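Local coordinates for L-arabinose ABC transporter, periplasmic L-arabinose-binding protein (Burkholderia thailandensis, PDB 4KZK), which binds D-galactose and, as its name implies, probably L-arabinose in the periplasm, probably delivering sugar to an ABC transporter for uptake, at residues V37-V42 and K65-V70; P100-G105 and Q125-R130; G116-S121 and D304-N309. One frame throughout, in Å; residues are numbered along the deposited sequence.

Contact 1: V37-V42 and K65-V70; sequences VKIGFV and KHFTLV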
# COMPACT_ATOMS: atom_id res chain seq x y z
N VAL A 37 -26.67 8.97 10.93
CA VAL A 37 -25.83 8.22 9.94
C VAL A 37 -24.56 7.71 10.63
O VAL A 37 -23.92 8.42 11.40
CB VAL A 37 -25.49 9.11 8.72
CG1 VAL A 37 -24.59 8.37 7.73
CG2 VAL A 37 -26.78 9.56 8.04
N LYS A 38 -24.23 6.45 10.35
CA LYS A 38 -23.08 5.78 10.92
C LYS A 38 -22.42 4.96 9.83
O LYS A 38 -23.08 4.20 9.13
CB LYS A 38 -23.55 4.89 12.07
CG LYS A 38 -22.46 4.41 12.99
CD LYS A 38 -23.04 3.64 14.16
CE LYS A 38 -23.56 4.58 15.24
NZ LYS A 38 -24.41 3.92 16.28
N ILE A 39 -21.11 5.16 9.66
CA ILE A 39 -20.33 4.50 8.61
C ILE A 39 -19.16 3.75 9.26
O ILE A 39 -18.45 4.32 10.10
CB ILE A 39 -19.81 5.51 7.58
CG1 ILE A 39 -20.98 6.10 6.80
CG2 ILE A 39 -18.83 4.85 6.61
CD1 ILE A 39 -20.62 7.26 5.89
N GLY A 40 -19.00 2.50 8.86
CA GLY A 40 -17.87 1.67 9.31
C GLY A 40 -16.69 1.87 8.39
O GLY A 40 -16.87 2.09 7.20
N PHE A 41 -15.48 1.82 8.95
CA PHE A 41 -14.25 1.91 8.16
C PHE A 41 -13.31 0.85 8.72
O PHE A 41 -12.75 1.01 9.79
CB PHE A 41 -13.63 3.30 8.23
CG PHE A 41 -12.77 3.66 7.04
CD1 PHE A 41 -11.62 2.94 6.71
CD2 PHE A 41 -13.12 4.73 6.22
CE1 PHE A 41 -10.85 3.29 5.61
CE2 PHE A 41 -12.35 5.08 5.12
CZ PHE A 41 -11.20 4.35 4.81
N VAL A 42 -13.21 -0.25 7.99
CA VAL A 42 -12.61 -1.50 8.46
C VAL A 42 -11.32 -1.70 7.69
O VAL A 42 -11.33 -1.65 6.48
CB VAL A 42 -13.60 -2.68 8.25
CG1 VAL A 42 -12.95 -4.00 8.62
CG2 VAL A 42 -14.88 -2.41 9.06
N LYS A 65 -19.39 16.22 7.62
CA LYS A 65 -20.69 15.81 7.08
C LYS A 65 -21.69 15.38 8.16
O LYS A 65 -22.83 15.05 7.83
CB LYS A 65 -20.53 14.68 6.05
CG LYS A 65 -19.57 15.01 4.90
CD LYS A 65 -20.07 16.11 3.98
CE LYS A 65 -21.19 15.62 3.08
NZ LYS A 65 -21.42 16.51 1.91
N HIS A 66 -21.28 15.41 9.43
CA HIS A 66 -22.12 15.05 10.57
C HIS A 66 -22.60 13.59 10.55
O HIS A 66 -23.78 13.31 10.70
CB HIS A 66 -23.34 15.98 10.67
CG HIS A 66 -23.00 17.43 10.55
ND1 HIS A 66 -23.05 18.11 9.35
CD2 HIS A 66 -22.62 18.34 11.48
CE1 HIS A 66 -22.71 19.37 9.54
NE2 HIS A 66 -22.46 19.54 10.83
N PHE A 67 -21.67 12.65 10.36
CA PHE A 67 -21.97 11.24 10.59
C PHE A 67 -21.02 10.71 11.67
O PHE A 67 -20.07 11.40 12.06
CB PHE A 67 -21.93 10.42 9.28
CG PHE A 67 -20.56 10.29 8.67
CD1 PHE A 67 -19.70 9.28 9.09
CD2 PHE A 67 -20.15 11.14 7.65
CE1 PHE A 67 -18.44 9.14 8.52
CE2 PHE A 67 -18.89 11.01 7.08
CZ PHE A 67 -18.03 10.01 7.51
N THR A 68 -21.31 9.51 12.16
CA THR A 68 -20.52 8.86 13.20
C THR A 68 -19.65 7.79 12.53
O THR A 68 -20.16 6.91 11.83
CB THR A 68 -21.43 8.19 14.25
OG1 THR A 68 -22.10 9.21 15.01
CG2 THR A 68 -20.63 7.26 15.18
N LEU A 69 -18.33 7.88 12.73
CA LEU A 69 -17.40 6.90 12.20
C LEU A 69 -17.15 5.81 13.22
O LEU A 69 -16.91 6.08 14.39
CB LEU A 69 -16.09 7.59 11.85
CG LEU A 69 -15.05 6.75 11.11
CD1 LEU A 69 -15.43 6.61 9.64
CD2 LEU A 69 -13.68 7.41 11.25
N VAL A 70 -17.20 4.56 12.77
CA VAL A 70 -16.80 3.42 13.59
C VAL A 70 -15.59 2.76 12.95
O VAL A 70 -15.69 2.19 11.86
CB VAL A 70 -17.94 2.40 13.77
CG1 VAL A 70 -17.51 1.22 14.66
CG2 VAL A 70 -19.19 3.07 14.30
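The methyl CD1 of Ile39 sits over the centre of the Phe67 ring, 3.9 Å from its centroid and only 10° off the ring normal, a CH-pi contact with the face of the aromatic. Phe67 CG lies between its own backbone N and carbonyl carbon (chi1 68°), and the ring beyond it presents a face to the methyl. At the root of the ring, Phe67 CB touches Val37 CG1 at 3.7 Å. Farther along, Leu69 CD1 reaches Phe41 CB, continuing the apolar row on the face that carries Ile39. On the face that carries Lys38, the aliphatic chain of Lys38 runs beside Thr68, the two pointing the same way, and its CG packs on Val70 CG2 at 3.8 Å; the ammonium NZ is held by the carbonyl of Gln90.

What sets these side chains in register is the backbone. Thr68 N donates to Val37 O, and Ile39 N to Thr68 O at 2.9 Å; Val70 N then donates to Ile39 O at 3.0 Å, and Phe41 N to Val70 O. Helix 49-65 lies against Phe67 and Leu69, while helix 291-308 packs on Ile39 through Met302 and Ile306. Strand 38-43, helix 49-65 and strand 68-73 thus form a parallel beta-alpha-beta crossover, the repeating unit of the type I periplasmic binding protein fold, with 68-73 as the outermost strand here.

Contact 2: P100-G105 and Q125-R130; sequences PDVKLG and QLVDGR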
# COMPACT_ATOMS: atom_id res chain seq x y z
N PRO A 100 -8.48 -8.16 4.49
CA PRO A 100 -7.19 -8.81 4.61
C PRO A 100 -7.00 -9.91 3.57
O PRO A 100 -5.89 -10.40 3.39
CB PRO A 100 -7.24 -9.40 6.02
CG PRO A 100 -8.66 -9.64 6.28
CD PRO A 100 -9.40 -8.57 5.56
N ASP A 101 -8.10 -10.32 2.93
CA ASP A 101 -8.12 -11.35 1.90
C ASP A 101 -9.24 -10.94 0.95
O ASP A 101 -10.41 -11.02 1.29
CB ASP A 101 -8.42 -12.73 2.53
CG ASP A 101 -8.61 -13.84 1.50
OD1 ASP A 101 -8.54 -13.57 0.28
OD2 ASP A 101 -8.76 -15.01 1.92
N VAL A 102 -8.87 -10.50 -0.25
CA VAL A 102 -9.86 -9.98 -1.20
C VAL A 102 -10.86 -11.04 -1.65
O VAL A 102 -11.96 -10.71 -2.10
CB VAL A 102 -9.20 -9.30 -2.43
CG1 VAL A 102 -8.54 -7.98 -2.01
CG2 VAL A 102 -8.20 -10.19 -3.14
N LYS A 103 -10.51 -12.31 -1.51
CA LYS A 103 -11.42 -13.41 -1.85
C LYS A 103 -12.58 -13.59 -0.85
O LYS A 103 -13.49 -14.38 -1.12
CB LYS A 103 -10.65 -14.72 -2.06
CG LYS A 103 -9.76 -14.67 -3.30
CD LYS A 103 -9.29 -16.04 -3.71
CE LYS A 103 -7.94 -16.37 -3.09
NZ LYS A 103 -6.82 -15.83 -3.91
N LEU A 104 -12.55 -12.85 0.26
CA LEU A 104 -13.71 -12.73 1.17
C LEU A 104 -14.87 -11.92 0.58
O LEU A 104 -15.94 -11.82 1.20
CB LEU A 104 -13.30 -12.08 2.51
CG LEU A 104 -12.25 -12.77 3.38
CD1 LEU A 104 -11.73 -11.78 4.43
CD2 LEU A 104 -12.86 -13.99 4.05
N GLY A 105 -14.65 -11.28 -0.57
CA GLY A 105 -15.66 -10.42 -1.25
C GLY A 105 -17.11 -10.86 -1.19
O GLY A 105 -17.97 -10.15 -0.64
N GLN A 125 -9.06 -4.40 -3.92
CA GLN A 125 -10.36 -4.61 -4.54
C GLN A 125 -10.88 -6.02 -4.28
O GLN A 125 -10.16 -7.00 -4.48
CB GLN A 125 -10.30 -4.32 -6.05
CG GLN A 125 -11.66 -4.24 -6.71
CD GLN A 125 -11.58 -3.83 -8.18
OE1 GLN A 125 -10.53 -3.99 -8.83
NE2 GLN A 125 -12.67 -3.29 -8.69
N LEU A 126 -12.14 -6.12 -3.87
CA LEU A 126 -12.75 -7.42 -3.57
C LEU A 126 -12.98 -8.19 -4.88
O LEU A 126 -13.29 -7.59 -5.92
CB LEU A 126 -14.07 -7.22 -2.81
CG LEU A 126 -13.97 -6.54 -1.43
CD1 LEU A 126 -15.37 -6.31 -0.88
CD2 LEU A 126 -13.14 -7.36 -0.47
N VAL A 127 -12.83 -9.52 -4.83
CA VAL A 127 -12.96 -10.37 -6.02
C VAL A 127 -13.75 -11.62 -5.72
O VAL A 127 -13.92 -12.02 -4.56
CB VAL A 127 -11.58 -10.82 -6.59
CG1 VAL A 127 -10.72 -9.61 -6.93
CG2 VAL A 127 -10.87 -11.76 -5.61
N ASP A 128 -14.24 -12.24 -6.79
CA ASP A 128 -14.98 -13.50 -6.69
C ASP A 128 -14.03 -14.71 -6.78
O ASP A 128 -12.81 -14.56 -6.79
CB ASP A 128 -16.11 -13.53 -7.74
CG ASP A 128 -15.63 -13.56 -9.17
OD1 ASP A 128 -14.51 -14.05 -9.46
OD2 ASP A 128 -16.40 -13.10 -10.04
N GLY A 129 -14.61 -15.91 -6.86
CA GLY A 129 -13.84 -17.15 -6.79
C GLY A 129 -12.93 -17.42 -7.97
O GLY A 129 -12.08 -18.31 -7.90
N ARG A 130 -13.13 -16.69 -9.07
CA ARG A 130 -12.22 -16.73 -10.22
C ARG A 130 -11.26 -15.56 -10.29
O ARG A 130 -10.55 -15.40 -11.30
CB ARG A 130 -13.01 -16.70 -11.51
CG ARG A 130 -13.60 -18.01 -11.86
CD ARG A 130 -14.44 -17.75 -13.07
NE ARG A 130 -15.35 -18.83 -13.29
CZ ARG A 130 -16.47 -18.72 -13.98
NH1 ARG A 130 -17.22 -19.79 -14.12
NH2 ARG A 130 -16.84 -17.53 -14.48
O HOH W 1 -14.07 -14.96 -3.75
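Val102 O is gripped from two sides by backbone N-H groups: Val127 N, at 3.1 Å, and Gly105 N approach from opposite faces of the carbonyl plane. The bond from Val127 is nearly straight at its hydrogen (173°), yet its donor stands 46° above that plane. One carbonyl therefore serves both the 3-10 turn leading into helix 105-114 and the neighbouring loop 125-130.

The side chain of Val102 presses on the same loop. Its CG1 lies 3.1 Å from Gln125 O, a close approach of a methyl to a carbonyl oxygen, while CG2 meets Val127 CG2 at 4.0 Å. The latter methyl is also touched by Lys103 CG, at 3.9 Å. Gly105, with no side chain, lets its CA come within 3.9 Å of Leu126 CB, with Val127 O close by. A water spans the two loops by donating to Lys103 O at 2.8 Å and to Val127 O.

Each loop is also shaped from within by an Asx turn: Asp101 OD1 accepts from Lys103 N, and Asp128 OD1 from Arg130 N and also from Ala132 N. Val102 further touches Asp124, a galactose-binding residue. The paired loops follow strands 94-98 and 118-122 at their C-terminal ends, where sugar pockets of this fold are built.

Contact 3: G116-S121 and D304-N309; sequences GMKLMS and DWITQN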
# COMPACT_ATOMS: atom_id res chain seq x y z
N GLY A 116 -28.32 -4.40 5.74
CA GLY A 116 -28.69 -3.07 5.25
C GLY A 116 -27.56 -2.06 5.28
O GLY A 116 -27.77 -0.89 5.62
N MET A 117 -26.35 -2.51 4.93
CA MET A 117 -25.18 -1.64 4.88
C MET A 117 -24.70 -1.56 3.44
O MET A 117 -24.40 -2.59 2.84
CB MET A 117 -24.06 -2.21 5.77
CG MET A 117 -24.35 -2.15 7.26
SD MET A 117 -22.91 -2.52 8.28
CE MET A 117 -22.92 -4.31 8.22
N LYS A 118 -24.61 -0.36 2.88
CA LYS A 118 -23.96 -0.18 1.58
C LYS A 118 -22.48 -0.50 1.76
O LYS A 118 -21.94 -0.25 2.83
CB LYS A 118 -24.15 1.24 1.07
CG LYS A 118 -25.58 1.44 0.62
CD LYS A 118 -25.92 2.86 0.24
CE LYS A 118 -27.26 2.92 -0.49
NZ LYS A 118 -28.39 2.56 0.40
N LEU A 119 -21.89 -1.07 0.71
CA LEU A 119 -20.53 -1.61 0.76
C LEU A 119 -19.62 -0.96 -0.28
O LEU A 119 -19.93 -0.97 -1.48
CB LEU A 119 -20.56 -3.13 0.53
CG LEU A 119 -19.21 -3.84 0.39
CD1 LEU A 119 -18.38 -3.73 1.66
CD2 LEU A 119 -19.39 -5.28 -0.02
N MET A 120 -18.47 -0.45 0.18
CA MET A 120 -17.42 0.14 -0.65
C MET A 120 -16.08 -0.43 -0.22
O MET A 120 -15.89 -0.73 0.94
CB MET A 120 -17.41 1.65 -0.44
CG MET A 120 -16.34 2.40 -1.21
SD MET A 120 -16.55 4.16 -0.95
CE MET A 120 -18.10 4.45 -1.80
N SER A 121 -15.18 -0.62 -1.18
CA SER A 121 -13.81 -1.09 -0.88
C SER A 121 -12.80 0.01 -1.09
O SER A 121 -12.99 0.95 -1.89
CB SER A 121 -13.45 -2.31 -1.73
OG SER A 121 -13.57 -2.00 -3.09
N ASP A 304 -22.95 10.31 0.82
CA ASP A 304 -23.88 10.77 -0.22
C ASP A 304 -24.67 9.61 -0.82
O ASP A 304 -25.82 9.78 -1.23
CB ASP A 304 -23.12 11.49 -1.32
CG ASP A 304 -22.62 12.87 -0.90
OD1 ASP A 304 -23.04 13.38 0.17
OD2 ASP A 304 -21.81 13.45 -1.65
N TRP A 305 -24.06 8.43 -0.88
CA TRP A 305 -24.75 7.22 -1.36
C TRP A 305 -25.89 6.84 -0.41
O TRP A 305 -27.02 6.54 -0.84
CB TRP A 305 -23.74 6.07 -1.47
CG TRP A 305 -24.19 4.84 -2.20
CD1 TRP A 305 -25.31 4.66 -2.95
CD2 TRP A 305 -23.47 3.60 -2.26
NE1 TRP A 305 -25.34 3.39 -3.46
CE2 TRP A 305 -24.22 2.72 -3.05
CE3 TRP A 305 -22.27 3.15 -1.70
CZ2 TRP A 305 -23.80 1.40 -3.30
CZ3 TRP A 305 -21.86 1.86 -1.95
CH2 TRP A 305 -22.62 1.00 -2.74
N ILE A 306 -25.60 6.88 0.89
CA ILE A 306 -26.60 6.59 1.93
C ILE A 306 -27.72 7.62 1.94
O ILE A 306 -28.91 7.26 1.96
CB ILE A 306 -25.96 6.55 3.34
CG1 ILE A 306 -25.03 5.33 3.45
CG2 ILE A 306 -27.02 6.48 4.43
CD1 ILE A 306 -24.02 5.41 4.57
N THR A 307 -27.36 8.90 1.97
CA THR A 307 -28.32 9.97 2.26
C THR A 307 -29.07 10.53 1.05
O THR A 307 -30.19 11.02 1.19
CB THR A 307 -27.64 11.14 3.01
OG1 THR A 307 -26.58 11.67 2.20
CG2 THR A 307 -27.10 10.68 4.35
N GLN A 308 -28.46 10.48 -0.13
CA GLN A 308 -29.09 11.00 -1.35
C GLN A 308 -29.20 9.96 -2.48
O GLN A 308 -29.67 10.27 -3.58
CB GLN A 308 -28.33 12.25 -1.83
N ASN A 309 -28.81 8.72 -2.19
CA ASN A 309 -28.75 7.66 -3.20
C ASN A 309 -27.96 8.05 -4.45
O ASN A 309 -28.29 7.63 -5.55
CB ASN A 309 -30.15 7.16 -3.57
CG ASN A 309 -30.14 5.74 -4.13
OD1 ASN A 309 -29.09 5.08 -4.21
ND2 ASN A 309 -31.31 5.26 -4.51
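Lys118 lays its aliphatic chain across one face of the Trp305 indole, with CD 3.5 Å from the centroid of the five-membered ring and 6° off the ring normal. This CH-pi contact is extended by CE, 3.6 Å from Trp305 NE1, and at the other end by CB, which lies 3.8 Å from Trp305 CZ3. The chain runs extended as far as CE before bending at chi4 (67°), which places NZ 5.2 Å from the same centroid; any cation-pi attraction at that range is weak at most. Ile306 adds its CG1 beside Lys118 CD, at 4.1 Å.

The indole also meets the strand backbone. Leu119 O lies in the plane of the ring at its edge, 3.5 Å from Trp305 CZ3, while the methyl CE of Met120 approaches CE3 obliquely. Here helix 291-308 packs on one side of the parallel strands: residues 304-308 at its end run nearly antiparallel to strand 118-121, at 159° with the axes 10.0 Å apart, in the layered alpha/beta arrangement of this lobe.

Leu119 leaves the backbone away from this helix, and its side chain touches Ile108 and Ala109 of helix 105-114 on the other side of the sheet. Met120, by contrast, extends its packing along helix 291-308 to Thr298, Asn301 and Met302. Pro138 and Pro312, from loops, also touch Trp305.

Overall arrangement
Along the chain, contact 1 closes before the others open, whereas the segments of contacts 2 and 3 alternate. Contacts 1 and 3 have centres 11 Å apart and reach the same sheet, and helix 291-308 joins them: Ile39 CG1 meets Ile306 CD1 at 3.8 Å. Contact 2 lies nearer the sugar, its centre 20 Å from that of contact 3 and 24 Å from that of contact 1; Leu126 packs on Leu119 and Ser121, joining loop 125-130 to strand 118-122. The principle illustrated is a division of labour within one lobe: strand pairing and helix packing build the sheet, while loops beyond its strand ends lie next to galactose-binding residues such as Asp124.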